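AP endonuclease, family protein 2 (Mycobacterium smegmatis, PDB 5TNV) binds magnesium in a xylose isomerase-like TIM barrel and may act as an endonuclease. Local coordinates at residues 62-73 against 97-108; 227-235 against 258-269. One frame throughout, in Å; residues are numbered along the deposited sequence.

Contact 1 (62-73 against 97-108); sequences RELGFDHIDPTD and GLAISSISMTRS
Strands 68-70 and 99-104 are parallel neighbours in the TIM barrel, joined through helix 83-95 as a beta-alpha-beta unit. His-68 pairs with Ala-99 and Ile-69 with Ile-100. Ile-69 N donates to Ala-99 O at 2.9 Å, and Ser-101 N returns a longer bond to Ile-69 O. On the side facing the helices, CG1 of Ile-69 meets CG1 of Ile-100 at 3.7 Å. CD of Pro-71 rests against CG2 of Ile-100. Leu-98 sends CD2 over the carbonyl of Phe-66 and CD1 to CG2 of Ile-69.

Past the paired residues the link passes to side chains. The carboxylate of Asp-70 is buried and takes four bonds. OD1 accepts from Ser-104 N on its syn lone pair (2.8 Å) and from Thr-72 N, which makes an Asx turn. OD2 lies 2.7 Å from both Ser-102 OG and Ser-104 OG, which reach it from opposite faces of the carboxylate plane. These bonds should fix the carboxylate's rotation. CG of Asp-70 is anti to the backbone N (chi1 -180°), which carries the group across to the serines. Ser-104 OG also bonds NE2 of the magnesium ligand His-252, so Ser-104 is a second-shell residue of the metal site, and Asp-70 positions it from one step further out.

Further along, Thr-106 has two conformers, so its bonds are less certain. In one, its hydroxyl meets the syn lone pair of Asp-73 OD1 and its amide comes from above the carboxylate plane. The other oxygen, Asp-73 OD2, accepts from Ser-108 OG at 2.8 Å.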
loop_
_atom_site.group_PDB
_atom_site.type_symbol
_atom_site.label_atom_id
_atom_site.label_comp_id
_atom_site.label_asym_id
_atom_site.label_seq_id
_atom_site.Cartn_x
_atom_site.Cartn_y
_atom_site.Cartn_z
ATOM N N ARG A 62 15.460 -16.280 5.526
ATOM C CA ARG A 62 15.073 -16.869 6.819
ATOM C C ARG A 62 14.774 -15.799 7.854
ATOM O O ARG A 62 13.832 -15.955 8.639
ATOM C CB ARG A 62 16.235 -17.766 7.298
ATOM C CG ARG A 62 15.949 -18.438 8.640
ATOM C CD ARG A 62 14.746 -19.373 8.541
ATOM N NE ARG A 62 14.597 -20.129 9.762
ATOM C CZ ARG A 62 13.502 -20.811 10.003
ATOM N NH1 ARG A 62 12.500 -20.845 9.124
ATOM N NH2 ARG A 62 13.375 -21.485 11.108
ATOM N N GLU A 63 15.559 -14.717 7.889
ATOM C CA GLU A 63 15.314 -13.614 8.821
ATOM C C GLU A 63 13.902 -13.039 8.719
ATOM O O GLU A 63 13.392 -12.516 9.713
ATOM C CB GLU A 63 16.310 -12.464 8.553
ATOM C CG GLU A 63 17.708 -12.762 9.110
ATOM C CD GLU A 63 18.770 -11.809 8.585
ATOM O OE1 GLU A 63 18.521 -11.072 7.600
ATOM O OE2 GLU A 63 19.891 -11.812 9.186
ATOM N N LEU A 64 13.321 -13.111 7.554
ATOM C CA LEU A 64 11.975 -12.586 7.290
ATOM C C LEU A 64 10.886 -13.630 7.486
ATOM O O LEU A 64 9.705 -13.331 7.229
ATOM C CB LEU A 64 11.933 -11.906 5.928
ATOM C CG LEU A 64 12.688 -10.604 5.850
ATOM C CD1 LEU A 64 12.930 -10.199 4.406
ATOM C CD2 LEU A 64 11.963 -9.520 6.604
ATOM N N GLY A 65 11.219 -14.824 7.957
ATOM C CA GLY A 65 10.270 -15.768 8.456
ATOM C C GLY A 65 10.005 -16.981 7.590
ATOM O O GLY A 65 9.288 -17.908 7.974
ATOM N N PHE A 66 10.599 -17.036 6.390
ATOM C CA PHE A 66 10.348 -18.182 5.512
ATOM C C PHE A 66 10.951 -19.465 6.059
ATOM O O PHE A 66 12.006 -19.466 6.688
ATOM C CB PHE A 66 10.977 -17.930 4.140
ATOM C CG PHE A 66 10.198 -16.948 3.312
ATOM C CD1 PHE A 66 9.143 -17.428 2.526
ATOM C CD2 PHE A 66 10.471 -15.598 3.286
ATOM C CE1 PHE A 66 8.364 -16.563 1.761
ATOM C CE2 PHE A 66 9.696 -14.723 2.531
ATOM C CZ PHE A 66 8.649 -15.214 1.804
ATOM N N ASP A 67 10.264 -20.574 5.779
ATOM C CA ASP A 67 10.765 -21.934 5.904
ATOM C C ASP A 67 11.203 -22.526 4.566
ATOM O O ASP A 67 12.029 -23.437 4.552
ATOM C CB ASP A 67 9.684 -22.839 6.496
ATOM C CG ASP A 67 9.324 -22.509 7.912
ATOM O OD1 ASP A 67 10.189 -22.330 8.718
ATOM O OD2 ASP A 67 8.127 -22.495 8.228
ATOM N N HIS A 68 10.623 -22.056 3.465
ATOM C CA HIS A 68 10.854 -22.611 2.159
ATOM C C HIS A 68 11.277 -21.532 1.169
ATOM O O HIS A 68 10.860 -20.349 1.279
ATOM C CB HIS A 68 9.615 -23.330 1.613
ATOM C CG HIS A 68 9.301 -24.571 2.356
ATOM N ND1 HIS A 68 8.450 -24.616 3.425
ATOM C CD2 HIS A 68 9.799 -25.824 2.135
ATOM C CE1 HIS A 68 8.401 -25.859 3.870
ATOM N NE2 HIS A 68 9.200 -26.622 3.133
ATOM N N ILE A 69 12.042 -21.951 0.152
ATOM C CA ILE A 69 12.415 -21.151 -0.990
ATOM C C ILE A 69 12.118 -21.917 -2.265
ATOM O O ILE A 69 11.968 -23.155 -2.276
ATOM C CB ILE A 69 13.898 -20.714 -0.965
ATOM C CG1 ILE A 69 14.817 -21.902 -1.219
ATOM C CG2 ILE A 69 14.228 -19.961 0.290
ATOM C CD1 ILE A 69 16.221 -21.564 -1.637
ATOM N N ASP A 70 12.082 -21.156 -3.342
ATOM C CA ASP A 70 12.107 -21.649 -4.720
ATOM C C ASP A 70 13.316 -20.963 -5.333
ATOM O O ASP A 70 13.329 -19.760 -5.492
ATOM C CB ASP A 70 10.828 -21.350 -5.451
ATOM C CG ASP A 70 10.791 -21.840 -6.887
ATOM O OD1 ASP A 70 11.832 -21.801 -7.581
ATOM O OD2 ASP A 70 9.667 -22.274 -7.306
ATOM N N PRO A 71 14.395 -21.736 -5.633
ATOM C CA PRO A 71 15.630 -21.083 -6.101
ATOM C C PRO A 71 15.492 -20.479 -7.500
ATOM O O PRO A 71 16.379 -19.719 -7.895
ATOM C CB PRO A 71 16.629 -22.243 -6.115
ATOM C CG PRO A 71 15.778 -23.437 -6.429
ATOM C CD PRO A 71 14.518 -23.198 -5.611
ATOM N N THR A 72 14.460 -20.842 -8.224
ATOM C CA THR A 72 14.337 -20.520 -9.662
ATOM C C THR A 72 15.511 -21.111 -10.405
ATOM O O THR A 72 16.198 -22.004 -9.891
ATOM C CB THR A 72 14.069 -19.031 -9.944
ATOM O OG1 THR A 72 15.296 -18.242 -9.881
ATOM C CG2 THR A 72 13.041 -18.447 -9.017
ATOM N N ASP A 73 15.748 -20.655 -11.638
ATOM C CA ASP A 73 16.963 -20.866 -12.405
ATOM C C ASP A 73 17.665 -19.555 -12.671
ATOM O O ASP A 73 18.660 -19.532 -13.436
ATOM C CB ASP A 73 16.706 -21.606 -13.727
ATOM C CG ASP A 73 15.829 -20.861 -14.672
ATOM O OD1 ASP A 73 15.376 -19.776 -14.313
ATOM O OD2 ASP A 73 15.553 -21.363 -15.788
ATOM N N GLY A 97 18.452 -22.767 7.686
ATOM C CA GLY A 97 17.101 -23.056 8.176
ATOM C C GLY A 97 16.033 -23.106 7.102
ATOM O O GLY A 97 14.892 -22.807 7.399
ATOM N N LEU A 98 16.372 -23.447 5.892
ATOM C CA LEU A 98 15.467 -23.415 4.762
ATOM C C LEU A 98 15.435 -24.756 4.018
ATOM O O LEU A 98 16.304 -25.613 4.159
ATOM C CB LEU A 98 15.887 -22.287 3.797
ATOM C CG LEU A 98 15.751 -20.876 4.424
ATOM C CD1 LEU A 98 16.487 -19.852 3.573
ATOM C CD2 LEU A 98 14.292 -20.467 4.564
ATOM N N ALA A 99 14.406 -24.889 3.197
ATOM C CA ALA A 99 14.210 -26.059 2.342
ATOM C C ALA A 99 13.587 -25.594 1.019
ATOM O O ALA A 99 12.956 -24.539 0.972
ATOM C CB ALA A 99 13.348 -27.078 3.065
ATOM N N ILE A 100 13.765 -26.382 -0.033
ATOM C CA ILE A 100 13.218 -26.086 -1.343
ATOM C C ILE A 100 11.921 -26.884 -1.551
ATOM O O ILE A 100 11.947 -28.113 -1.531
ATOM C CB ILE A 100 14.202 -26.382 -2.460
ATOM C CG1 ILE A 100 15.400 -25.420 -2.366
ATOM C CG2 ILE A 100 13.545 -26.305 -3.800
ATOM C CD1 ILE A 100 16.568 -25.747 -3.261
ATOM N N SER A 101 10.808 -26.173 -1.795
ATOM C CA SER A 101 9.523 -26.805 -2.065
ATOM C C SER A 101 9.170 -26.874 -3.537
ATOM O O SER A 101 8.343 -27.723 -3.938
ATOM C CB SER A 101 8.410 -26.108 -1.266
ATOM O OG SER A 101 8.475 -24.705 -1.440
ATOM N N SER A 102 9.748 -26.020 -4.371
ATOM C CA SER A 102 9.461 -25.963 -5.797
ATOM C C SER A 102 10.684 -25.351 -6.492
ATOM O O SER A 102 11.438 -24.611 -5.849
ATOM C CB SER A 102 8.212 -25.122 -6.073
ATOM O OG SER A 102 8.323 -23.813 -5.552
ATOM N N ILE A 103 10.834 -25.652 -7.769
ATOM C CA ILE A 103 11.887 -25.042 -8.586
ATOM C C ILE A 103 11.216 -24.477 -9.853
ATOM O O ILE A 103 10.694 -25.240 -10.664
ATOM C CB ILE A 103 13.007 -26.012 -8.958
ATOM C CG1 ILE A 103 13.609 -26.671 -7.736
ATOM C CG2 ILE A 103 14.036 -25.288 -9.818
ATOM C CD1 ILE A 103 14.613 -27.782 -8.028
ATOM N N SER A 104 11.286 -23.164 -10.004
ATOM C CA SER A 104 10.643 -22.446 -11.107
ATOM C C SER A 104 11.641 -21.925 -12.101
ATOM O O SER A 104 12.371 -20.969 -11.852
ATOM C CB SER A 104 9.806 -21.266 -10.569
ATOM O OG SER A 104 8.734 -21.732 -9.755
ATOM N N MET A 105 11.645 -22.509 -13.301
ATOM C CA MET A 105 12.423 -21.984 -14.400
ATOM C C MET A 105 11.800 -20.690 -14.870
ATOM O O MET A 105 10.585 -20.600 -14.891
ATOM C CB MET A 105 12.484 -23.011 -15.530
ATOM C CG MET A 105 13.184 -24.289 -15.154
ATOM S SD MET A 105 13.121 -25.555 -16.427
ATOM C CE MET A 105 14.177 -24.986 -17.780
ATOM N N THR A 106 12.619 -19.739 -15.281
ATOM C CA THR A 106 12.026 -18.433 -15.600
ATOM C C THR A 106 11.921 -18.323 -17.093
ATOM O O THR A 106 11.197 -18.996 -17.809
ATOM C CB THR A 106 12.811 -17.362 -14.833
ATOM O OG1 THR A 106 14.208 -17.331 -15.212
ATOM C CG2 THR A 106 12.752 -17.652 -13.327
ATOM N N ARG A 107 12.386 -17.511 -17.876
ATOM C CA ARG A 107 12.716 -17.110 -19.195
ATOM C C ARG A 107 13.693 -18.114 -19.842
ATOM O O ARG A 107 14.720 -17.786 -20.373
ATOM C CB ARG A 107 13.198 -15.660 -19.236
ATOM C CG ARG A 107 12.110 -14.707 -18.678
ATOM C CD ARG A 107 12.499 -13.230 -18.762
ATOM N NE ARG A 107 11.515 -12.431 -18.036
ATOM C CZ ARG A 107 10.304 -12.143 -18.485
ATOM N NH1 ARG A 107 9.920 -12.498 -19.699
ATOM N NH2 ARG A 107 9.481 -11.464 -17.704
ATOM N N SER A 108 13.259 -19.365 -19.779
ATOM C CA SER A 108 13.986 -20.549 -20.195
ATOM C C SER A 108 13.048 -21.502 -20.901
ATOM O O SER A 108 12.852 -22.650 -20.514
ATOM C CB SER A 108 14.632 -21.242 -18.996
ATOM O OG SER A 108 15.466 -20.331 -18.345
HETATM O O HOH W 1 12.844 -23.950 8.760
#

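Contact 2 (227-235 against 258-269)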
loop_
_atom_site.group_PDB
_atom_site.type_symbol
_atom_site.label_atom_id
_atom_site.label_comp_id
_atom_site.label_asym_id
_atom_site.label_seq_id
_atom_site.Cartn_x
_atom_site.Cartn_y
_atom_site.Cartn_z
ATOM N N LEU A 227 -1.283 -11.174 -15.528
ATOM C CA LEU A 227 -2.334 -10.619 -16.364
ATOM C C LEU A 227 -2.959 -9.393 -15.787
ATOM O O LEU A 227 -3.263 -8.413 -16.524
ATOM C CB LEU A 227 -3.393 -11.676 -16.683
ATOM C CG LEU A 227 -2.879 -12.976 -17.327
ATOM C CD1 LEU A 227 -4.044 -13.857 -17.703
ATOM C CD2 LEU A 227 -1.954 -12.712 -18.500
ATOM N N VAL A 228 -3.250 -9.354 -14.467
ATOM C CA VAL A 228 -3.931 -8.233 -13.832
ATOM C C VAL A 228 -3.142 -6.939 -13.988
ATOM O O VAL A 228 -3.731 -5.846 -14.050
ATOM C CB VAL A 228 -4.194 -8.592 -12.356
ATOM C CG1 VAL A 228 -4.607 -7.398 -11.515
ATOM C CG2 VAL A 228 -5.196 -9.738 -12.245
ATOM N N ARG A 229 -1.812 -7.010 -14.069
ATOM C CA ARG A 229 -0.973 -5.803 -14.190
ATOM C C ARG A 229 -1.082 -5.175 -15.558
ATOM O O ARG A 229 -0.614 -4.023 -15.725
ATOM C CB ARG A 229 0.476 -6.179 -13.904
ATOM C CG ARG A 229 1.143 -7.055 -14.987
ATOM C CD ARG A 229 2.334 -7.774 -14.440
ATOM N NE ARG A 229 2.931 -8.675 -15.418
ATOM C CZ ARG A 229 3.956 -9.473 -15.137
ATOM N NH1 ARG A 229 4.567 -9.405 -13.965
ATOM N NH2 ARG A 229 4.376 -10.331 -16.078
ATOM N N LEU A 230 -1.594 -5.861 -16.582
ATOM C CA LEU A 230 -1.442 -5.413 -17.949
ATOM C C LEU A 230 -2.407 -4.280 -18.294
ATOM O O LEU A 230 -3.567 -4.240 -17.866
ATOM C CB LEU A 230 -1.692 -6.568 -18.903
ATOM C CG LEU A 230 -0.733 -7.755 -18.737
ATOM C CD1 LEU A 230 -1.172 -8.914 -19.624
ATOM C CD2 LEU A 230 0.695 -7.350 -19.021
ATOM N N HIS A 231 -1.936 -3.376 -19.166
ATOM C CA HIS A 231 -2.733 -2.247 -19.623
ATOM C C HIS A 231 -3.570 -2.634 -20.834
ATOM O O HIS A 231 -3.420 -2.076 -21.935
ATOM C CB HIS A 231 -1.811 -1.044 -19.885
ATOM C CG HIS A 231 -1.035 -0.584 -18.719
ATOM N ND1 HIS A 231 -0.616 0.738 -18.622
ATOM C CD2 HIS A 231 -0.558 -1.188 -17.603
ATOM C CE1 HIS A 231 0.078 0.909 -17.514
ATOM N NE2 HIS A 231 0.123 -0.251 -16.886
ATOM N N ARG A 232 -4.449 -3.601 -20.626
ATOM C CA ARG A 232 -5.292 -4.159 -21.671
ATOM C C ARG A 232 -6.558 -4.652 -20.988
ATOM O O ARG A 232 -6.531 -4.924 -19.764
ATOM C CB ARG A 232 -4.603 -5.296 -22.447
ATOM C CG ARG A 232 -4.463 -6.551 -21.670
ATOM C CD ARG A 232 -3.910 -7.730 -22.436
ATOM N NE ARG A 232 -2.504 -7.597 -22.792
ATOM C CZ ARG A 232 -1.874 -8.673 -23.251
ATOM N NH1 ARG A 232 -2.395 -9.876 -23.465
ATOM N NH2 ARG A 232 -0.593 -8.530 -23.538
ATOM N N PRO A 233 -7.639 -4.844 -21.730
ATOM C CA PRO A 233 -8.857 -5.452 -21.144
ATOM C C PRO A 233 -8.545 -6.789 -20.556
ATOM O O PRO A 233 -7.727 -7.575 -21.100
ATOM C CB PRO A 233 -9.767 -5.583 -22.355
ATOM C CG PRO A 233 -9.322 -4.589 -23.330
ATOM C CD PRO A 233 -7.823 -4.454 -23.144
ATOM N N MET A 234 -9.193 -7.070 -19.422
ATOM C CA MET A 234 -8.912 -8.319 -18.680
ATOM C C MET A 234 -10.181 -8.662 -17.915
ATOM O O MET A 234 -10.747 -7.780 -17.238
ATOM C CB MET A 234 -7.733 -8.155 -17.718
ATOM C CG MET A 234 -6.959 -9.357 -17.163
ATOM S SD MET A 234 -6.530 -10.534 -18.434
ATOM C CE MET A 234 -5.329 -9.518 -19.277
ATOM N N PRO A 235 -10.670 -9.900 -17.925
ATOM C CA PRO A 235 -11.801 -10.271 -17.056
ATOM C C PRO A 235 -11.413 -10.107 -15.586
ATOM O O PRO A 235 -10.237 -10.129 -15.205
ATOM C CB PRO A 235 -12.070 -11.737 -17.381
ATOM C CG PRO A 235 -11.478 -11.908 -18.768
ATOM C CD PRO A 235 -10.249 -11.065 -18.742
ATOM N N ARG A 258 -5.045 -2.173 -9.786
ATOM C CA ARG A 258 -5.450 -2.107 -11.195
ATOM C C ARG A 258 -6.445 -0.958 -11.310
ATOM O O ARG A 258 -7.372 -0.872 -10.485
ATOM C CB ARG A 258 -6.083 -3.406 -11.651
ATOM C CG ARG A 258 -6.580 -3.424 -13.091
ATOM C CD ARG A 258 -7.054 -4.805 -13.521
ATOM N NE ARG A 258 -7.626 -4.819 -14.857
ATOM C CZ ARG A 258 -6.929 -4.758 -15.997
ATOM N NH1 ARG A 258 -5.610 -4.767 -15.978
ATOM N NH2 ARG A 258 -7.603 -4.693 -17.135
ATOM N N ASP A 259 -6.282 -0.083 -12.269
ATOM C CA ASP A 259 -7.192 1.016 -12.448
ATOM C C ASP A 259 -7.301 1.340 -13.942
ATOM O O ASP A 259 -6.447 0.991 -14.770
ATOM C CB ASP A 259 -6.781 2.288 -11.705
ATOM C CG ASP A 259 -7.965 3.206 -11.373
ATOM O OD1 ASP A 259 -9.066 2.664 -11.165
ATOM O OD2 ASP A 259 -7.773 4.432 -11.324
ATOM N N PHE A 260 -8.358 2.079 -14.266
ATOM C CA PHE A 260 -8.626 2.485 -15.648
ATOM C C PHE A 260 -9.419 3.790 -15.582
ATOM O O PHE A 260 -10.259 3.962 -14.684
ATOM C CB PHE A 260 -9.416 1.407 -16.362
ATOM C CG PHE A 260 -9.872 1.700 -17.760
ATOM C CD1 PHE A 260 -8.964 1.772 -18.812
ATOM C CD2 PHE A 260 -11.218 1.916 -18.033
ATOM C CE1 PHE A 260 -9.378 2.019 -20.111
ATOM C CE2 PHE A 260 -11.656 2.194 -19.319
ATOM C CZ PHE A 260 -10.732 2.236 -20.360
ATOM N N ASP A 261 -9.180 4.658 -16.547
ATOM C CA ASP A 261 -9.822 5.955 -16.629
ATOM C C ASP A 261 -10.617 6.049 -17.932
ATOM O O ASP A 261 -10.026 6.321 -18.970
ATOM C CB ASP A 261 -8.785 7.072 -16.574
ATOM C CG ASP A 261 -9.409 8.443 -16.561
ATOM O OD1 ASP A 261 -10.298 8.681 -15.697
ATOM O OD2 ASP A 261 -9.050 9.289 -17.401
ATOM N N PRO A 262 -11.927 5.774 -17.905
ATOM C CA PRO A 262 -12.652 5.746 -19.193
ATOM C C PRO A 262 -12.517 6.971 -20.049
ATOM O O PRO A 262 -12.445 6.872 -21.271
ATOM C CB PRO A 262 -14.107 5.512 -18.739
ATOM C CG PRO A 262 -13.950 4.728 -17.480
ATOM C CD PRO A 262 -12.762 5.296 -16.793
ATOM N N ALA A 263 -12.464 8.164 -19.441
ATOM C CA ALA A 263 -12.417 9.393 -20.243
ATOM C C ALA A 263 -11.167 9.493 -21.119
ATOM O O ALA A 263 -11.230 10.082 -22.187
ATOM C CB ALA A 263 -12.551 10.614 -19.348
ATOM N N THR A 264 -10.034 8.964 -20.667
ATOM C CA THR A 264 -8.795 8.995 -21.418
ATOM C C THR A 264 -8.442 7.660 -22.065
ATOM O O THR A 264 -7.660 7.636 -23.026
ATOM C CB THR A 264 -7.603 9.440 -20.556
ATOM O OG1 THR A 264 -7.427 8.495 -19.471
ATOM C CG2 THR A 264 -7.730 10.842 -20.074
ATOM N N GLY A 265 -8.944 6.563 -21.523
ATOM C CA GLY A 265 -8.475 5.241 -21.888
ATOM C C GLY A 265 -7.219 4.790 -21.197
ATOM O O GLY A 265 -6.697 3.714 -21.571
ATOM N N ALA A 266 -6.710 5.515 -20.230
ATOM C CA ALA A 266 -5.471 5.122 -19.526
ATOM C C ALA A 266 -5.703 3.995 -18.546
ATOM O O ALA A 266 -6.627 4.035 -17.748
ATOM C CB ALA A 266 -4.899 6.296 -18.770
ATOM N N TYR A 267 -4.818 3.012 -18.546
ATOM C CA TYR A 267 -4.727 1.974 -17.528
ATOM C C TYR A 267 -3.559 2.289 -16.577
ATOM O O TYR A 267 -2.585 2.910 -17.012
ATOM C CB TYR A 267 -4.432 0.612 -18.159
ATOM C CG TYR A 267 -5.572 -0.026 -18.908
ATOM C CD1 TYR A 267 -5.778 0.234 -20.275
ATOM C CD2 TYR A 267 -6.440 -0.897 -18.271
ATOM C CE1 TYR A 267 -6.821 -0.347 -20.973
ATOM C CE2 TYR A 267 -7.490 -1.473 -18.970
ATOM C CZ TYR A 267 -7.674 -1.191 -20.307
ATOM O OH TYR A 267 -8.731 -1.808 -20.959
ATOM N N SER A 268 -3.614 1.736 -15.386
ATOM C CA SER A 268 -2.490 1.770 -14.487
ATOM C C SER A 268 -2.501 0.551 -13.577
ATOM O O SER A 268 -3.545 -0.027 -13.281
ATOM C CB SER A 268 -2.463 3.099 -13.728
ATOM O OG SER A 268 -3.655 3.297 -13.053
ATOM N N SER A 269 -1.306 0.195 -13.126
ATOM C CA SER A 269 -1.153 -0.883 -12.126
ATOM C C SER A 269 0.131 -0.657 -11.354
ATOM O O SER A 269 1.070 -0.034 -11.864
ATOM C CB SER A 269 -1.160 -2.270 -12.774
ATOM O OG SER A 269 -0.001 -2.442 -13.572
HETATM O O HOH W 2 1.838 -0.928 -14.856
HETATM O O HOH W 3 -10.077 -6.255 -14.999
HETATM O O HOH W 4 -10.468 -4.723 -18.194
#
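The end of helix 225-228 and the loop after it run beside the hairpin in which TIM-barrel strand 251-261 runs on and pairs antiparallel with 266-272. CA atoms come closest at Arg-229 and Ser-269 (5.3 Å) and at His-231 and Tyr-267 (5.1 Å). No backbone-to-backbone bonds join the segments. His-231 is the centre of an inverse gamma turn.

Arg-258 reaches into this curved loop and binds three carbonyls. Its torsions from chi1 (178°) to chi3 are all near 180°, which runs the chain straight from its strand to them. NH1 donates to Val-228 O (2.9 Å) and Leu-230 O (2.8 Å). NH2 donates to Arg-232 O at 164°, the straightest of the three. CB of Met-234 lies over one guanidinium face, 3.5 Å from NH2. A water joins Arg-258 NE to Met-234 O.

The Tyr-267 ring is sandwiched between the loop backbone and the Phe-260 side chain of the partner strand: Arg-232 N lies over the centre of one face, Phe-260 CD1 over the centre of the other. The His-231 ring puts a face toward the Tyr-267 carbonyl carbon, while its ND1 bonds Asp-261 of the second subunit. Ser-269 OG donates in the carbonyl plane, on a lone pair of Arg-229 O, at 2.7 Å.

How the contacts relate
Both contacts reach the same sheet but lie on opposite sides of the chain's centre, with their own centres 31 Å apart. Contact 1 is buried and joins neighbouring parallel strands within the barrel. Contact 2 is farther out and only partly buried; it sets a loop against the hairpin. Their chemistry is nearly reversed. In contact 1 aspartate carboxylates collect hydroxyls and amides, beside apolar packing. In contact 2 an arginine collects backbone carbonyls, with waters bridging side chain and backbone. Contact 1 is bonded to the metal ligand His-252 through Ser-104; in contact 2 the Arg-229 side chain merely lies about 7 Å from the magnesium ion. Both touch the second subunit, and contact 2 also meets the third.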